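Local coordinates for protein putative drug/sodium antiporter (Escherichia coli, PDB 4Z3N) that probably exports the genotoxin colibactin or its precursors across the cell membrane as a MATE-family transporter, by antiport against cations, at residues 82-87 and 164-169; 94-99 and 172-177. All coordinates share one frame; numbering follows the deposited sequence.

Contact 1. Residues 82-87 and 164-169. With OLC ((2R)-2,3-dihydroxypropyl (9Z)-octadec-9-enoate), chain E.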
# COMPACT_ATOMS: atom_id res chain seq x y z
N PHE A 82 -7.41 1.76 -5.32
CA PHE A 82 -6.92 1.15 -4.08
C PHE A 82 -6.08 2.15 -3.29
O PHE A 82 -6.05 2.11 -2.08
CB PHE A 82 -6.11 -0.12 -4.36
CG PHE A 82 -6.96 -1.35 -4.61
CD1 PHE A 82 -8.28 -1.40 -4.16
CD2 PHE A 82 -6.45 -2.44 -5.30
CE1 PHE A 82 -9.06 -2.52 -4.39
CE2 PHE A 82 -7.22 -3.56 -5.53
CZ PHE A 82 -8.53 -3.60 -5.07
N ALA A 83 -5.40 3.04 -4.01
CA ALA A 83 -4.54 4.04 -3.39
C ALA A 83 -5.35 5.03 -2.56
O ALA A 83 -4.98 5.39 -1.44
CB ALA A 83 -3.72 4.77 -4.45
N ILE A 84 -6.46 5.48 -3.14
CA ILE A 84 -7.32 6.43 -2.48
C ILE A 84 -8.10 5.71 -1.38
O ILE A 84 -8.32 6.27 -0.31
CB ILE A 84 -8.28 7.10 -3.49
CG1 ILE A 84 -7.48 7.95 -4.49
CG2 ILE A 84 -9.35 7.93 -2.76
CD1 ILE A 84 -8.27 8.43 -5.70
N ALA A 85 -8.50 4.47 -1.65
CA ALA A 85 -9.20 3.68 -0.64
C ALA A 85 -8.30 3.49 0.58
O ALA A 85 -8.75 3.45 1.73
CB ALA A 85 -9.61 2.36 -1.21
N ASN A 86 -7.00 3.39 0.30
CA ASN A 86 -6.02 3.14 1.33
C ASN A 86 -5.85 4.36 2.24
O ASN A 86 -5.62 4.22 3.45
CB ASN A 86 -4.67 2.77 0.70
CG ASN A 86 -3.72 2.16 1.70
OD1 ASN A 86 -2.66 2.72 2.00
ND2 ASN A 86 -4.12 1.02 2.26
N GLY A 87 -5.95 5.54 1.64
CA GLY A 87 -5.85 6.79 2.34
C GLY A 87 -7.05 6.95 3.25
O GLY A 87 -6.92 7.44 4.38
N SER A 164 -17.97 1.35 -4.02
CA SER A 164 -17.85 0.08 -3.31
C SER A 164 -16.42 -0.10 -2.80
O SER A 164 -16.21 -0.55 -1.66
CB SER A 164 -18.25 -1.09 -4.22
OG SER A 164 -19.18 -0.66 -5.21
N ILE A 165 -15.45 0.26 -3.63
CA ILE A 165 -14.05 0.25 -3.22
C ILE A 165 -13.78 1.23 -2.06
O ILE A 165 -13.09 0.88 -1.09
CB ILE A 165 -13.11 0.62 -4.40
CG1 ILE A 165 -13.37 -0.28 -5.61
CG2 ILE A 165 -11.65 0.55 -3.97
CD1 ILE A 165 -13.40 -1.77 -5.28
N MET A 166 -14.31 2.44 -2.15
CA MET A 166 -14.16 3.41 -1.06
C MET A 166 -14.78 2.87 0.23
O MET A 166 -14.20 3.03 1.30
CB MET A 166 -14.80 4.75 -1.43
CG MET A 166 -14.23 5.39 -2.68
SD MET A 166 -12.48 5.87 -2.58
CE MET A 166 -11.65 4.74 -3.70
N LEU A 167 -15.94 2.25 0.10
CA LEU A 167 -16.65 1.62 1.22
C LEU A 167 -15.79 0.61 1.97
O LEU A 167 -15.84 0.55 3.20
CB LEU A 167 -17.91 0.91 0.72
CG LEU A 167 -19.21 1.62 1.06
CD1 LEU A 167 -20.40 0.75 0.69
CD2 LEU A 167 -19.21 1.96 2.55
N ILE A 168 -15.00 -0.17 1.24
CA ILE A 168 -14.09 -1.15 1.81
C ILE A 168 -12.95 -0.50 2.59
O ILE A 168 -12.53 -1.01 3.63
CB ILE A 168 -13.50 -2.05 0.71
CG1 ILE A 168 -14.60 -2.95 0.15
CG2 ILE A 168 -12.32 -2.86 1.23
CD1 ILE A 168 -14.14 -3.90 -0.91
N GLY A 169 -12.45 0.62 2.09
CA GLY A 169 -11.51 1.44 2.83
C GLY A 169 -12.02 1.84 4.20
O GLY A 169 -11.37 1.59 5.22
C9 OLC E . -9.19 -5.47 -8.53
C8 OLC E . -9.49 -6.81 -7.88
C7 OLC E . -8.52 -7.07 -6.74
C6 OLC E . -9.19 -7.87 -5.65
C5 OLC E . -8.90 -7.24 -4.30
C4 OLC E . -10.16 -7.11 -3.46
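Ala-85 lays its methyl against Ile-165 and Met-166 at once, so that this one small side chain meets both larger ones on the facing helix. Its CB lies 3.9 Å from Ile-165 CG2 and about as far from the carbonyl oxygen of Ile-165. The same CG2 branch, set anti to the backbone N, also reaches the ring of Phe-82, whose CD1 it approaches obliquely at 3.9 Å. Phe-82 leaves its helix pointing away from 164-169; with CG anti to its own carbonyl carbon (chi1 -81°), the ring swings back to Ile-165. The far end of the ring meets lipid: CZ is 3.7 Å from C5 of the monoolein OLC, while OLC C7 lies at the ring edge, in plane. On the other flank Met-166, bent at chi2 and chi3, crosses Ile-84 obliquely, SD standing 3.8 Å from Ile-84 CG2, and brings its CE methyl up to the backbone N and CB of Ala-85. As Gly-169 has no side chain, its CA can approach Ala-85 O at 3.6 Å in a CA-H...O contact. No hydrogen bond crosses the interface. Two predicted transmembrane helices, 75-101 and 162-177, thus pack at 34° in the helical bundle of the MATE fold, with small residues at the closest approach: Ala-85 CA and Gly-169 CA are 4.7 Å apart. Helix 107-132 covers the Ile-84 and Met-166 flank, helix 209-232 lies against Phe-82 and Ile-165 through Gln-221, and helix 250-284 backs Ile-84 and Asn-86.

Contact 2. Residues 94-99 and 172-177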
# COMPACT_ATOMS: atom_id res chain seq x y z
N SER A 94 -6.55 5.83 11.86
CA SER A 94 -5.77 6.73 12.70
C SER A 94 -6.69 7.40 13.73
O SER A 94 -6.38 7.47 14.92
CB SER A 94 -5.06 7.76 11.81
OG SER A 94 -4.31 8.67 12.58
N LEU A 95 -7.84 7.85 13.26
CA LEU A 95 -8.75 8.64 14.05
C LEU A 95 -9.54 7.80 15.07
O LEU A 95 -9.77 8.22 16.20
CB LEU A 95 -9.71 9.36 13.10
CG LEU A 95 -9.93 10.83 13.37
CD1 LEU A 95 -8.64 11.38 13.89
CD2 LEU A 95 -10.34 11.53 12.09
N LEU A 96 -9.96 6.61 14.64
CA LEU A 96 -10.73 5.72 15.47
C LEU A 96 -9.89 5.18 16.62
O LEU A 96 -10.32 5.17 17.78
CB LEU A 96 -11.30 4.57 14.62
CG LEU A 96 -12.03 3.45 15.37
CD1 LEU A 96 -13.27 3.99 16.06
CD2 LEU A 96 -12.37 2.28 14.47
N SER A 97 -8.68 4.75 16.29
CA SER A 97 -7.77 4.19 17.27
C SER A 97 -7.36 5.20 18.36
O SER A 97 -7.14 4.80 19.51
CB SER A 97 -6.51 3.63 16.58
OG SER A 97 -5.60 4.67 16.34
N ARG A 98 -7.25 6.49 18.02
CA ARG A 98 -6.98 7.52 19.03
C ARG A 98 -8.23 7.79 19.89
O ARG A 98 -8.12 7.96 21.11
CB ARG A 98 -6.48 8.85 18.41
CG ARG A 98 -5.42 8.66 17.36
CD ARG A 98 -4.34 9.73 17.34
NE ARG A 98 -4.65 10.97 16.61
CZ ARG A 98 -5.00 11.05 15.34
NH1 ARG A 98 -5.16 9.98 14.60
NH2 ARG A 98 -5.20 12.24 14.81
N ALA A 99 -9.40 7.82 19.26
CA ALA A 99 -10.67 7.93 19.99
C ALA A 99 -10.86 6.78 20.98
O ALA A 99 -11.25 7.00 22.12
CB ALA A 99 -11.84 7.97 19.02
N MET A 172 -12.28 -1.43 6.34
CA MET A 172 -10.92 -1.80 6.70
C MET A 172 -10.42 -0.88 7.81
O MET A 172 -9.87 -1.35 8.81
CB MET A 172 -9.98 -1.72 5.50
CG MET A 172 -10.26 -2.73 4.38
SD MET A 172 -9.40 -4.28 4.66
CE MET A 172 -7.70 -3.71 4.76
N GLY A 173 -10.62 0.42 7.62
CA GLY A 173 -10.20 1.41 8.59
C GLY A 173 -10.93 1.29 9.92
O GLY A 173 -10.37 1.50 10.99
N LEU A 174 -12.21 0.92 9.83
CA LEU A 174 -13.01 0.70 11.03
C LEU A 174 -12.48 -0.48 11.87
O LEU A 174 -12.20 -0.32 13.06
CB LEU A 174 -14.47 0.47 10.62
CG LEU A 174 -15.49 0.36 11.75
CD1 LEU A 174 -15.14 1.34 12.80
CD2 LEU A 174 -16.89 0.64 11.23
N PHE A 175 -12.32 -1.65 11.26
CA PHE A 175 -11.92 -2.84 12.01
C PHE A 175 -10.42 -2.87 12.37
O PHE A 175 -10.02 -3.48 13.36
CB PHE A 175 -12.30 -4.09 11.24
CG PHE A 175 -13.78 -4.39 11.29
CD1 PHE A 175 -14.32 -5.16 12.33
CD2 PHE A 175 -14.63 -3.92 10.29
CE1 PHE A 175 -15.67 -5.45 12.37
CE2 PHE A 175 -16.01 -4.21 10.33
CZ PHE A 175 -16.52 -4.98 11.37
N GLN A 176 -9.60 -2.21 11.57
CA GLN A 176 -8.19 -2.04 11.91
C GLN A 176 -8.00 -1.04 13.08
O GLN A 176 -7.14 -1.24 13.94
CB GLN A 176 -7.43 -1.58 10.68
CG GLN A 176 -6.09 -0.96 11.02
CD GLN A 176 -5.40 -0.37 9.82
OE1 GLN A 176 -6.05 0.13 8.90
NE2 GLN A 176 -4.08 -0.43 9.82
N GLY A 177 -8.82 0.01 13.14
CA GLY A 177 -8.78 0.95 14.25
C GLY A 177 -9.12 0.31 15.59
O GLY A 177 -8.48 0.57 16.61
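The guanidinium of Arg-98 has Ser-94 CA at its edge, in plane, where the side chain folds back along its own helix; NH2 forms a salt bridge with Glu-255 OE2 of helix 250-284. The ring of Phe-175, pointing away from 94-99, meets that of Phe-228 with the planes about 25° apart. Neither group touches the facing segment; the two helices meet in a close crossing within the transmembrane bundle of the MATE fold, at an angle of 30° and with the axes 8.2 Å apart. Leu-96 buries the largest share. With CG anti to the backbone N (chi1 174°), it sends CD2 across to 172-177, toward Leu-174 CD1 and the Leu-174 carbonyl. Leu-174 starts out away from 94-99, but its end returns, so the two leucines cross obliquely. Gly-177, with no side chain, puts its CA against Leu-96 CD2, 3.8 Å away, and the same CA lies 4.5 Å from Ser-97 CA. The buried polar groups find partners beyond this pair: the side-chain amide of Gln-176 accepts from Gln-89 NE2 at OE1 and gives NE2 to the carbonyl oxygen of Thr-311, and Gly-177 O accepts from Gln-319 NE2. That same glycine oxygen is met by the serine methylene, Ser-97 CB lying 3.6 Å from Gly-177 O.

Contacts 1 and 2 are successive meetings of the same two helices, 75-101 and 162-177, their centres 14 Å apart. Along the chain the segments alternate, 82-87, 94-99, 164-169 and 172-177, and both helices advance in the same general direction from contact 1 to contact 2, so the pair stays together over several turns. All four segments belong to the first MatE sequence repeat. Contact 1 lies nearer the centre of the chain, about 11 Å away against about 17 Å for contact 2, and has bound lipid at its flank. Both reach residues of the second MatE repeat, contact 1 through helix 250-284 and contact 2 also through Thr-311, Thr-315 and Gln-319 of helix 286-322.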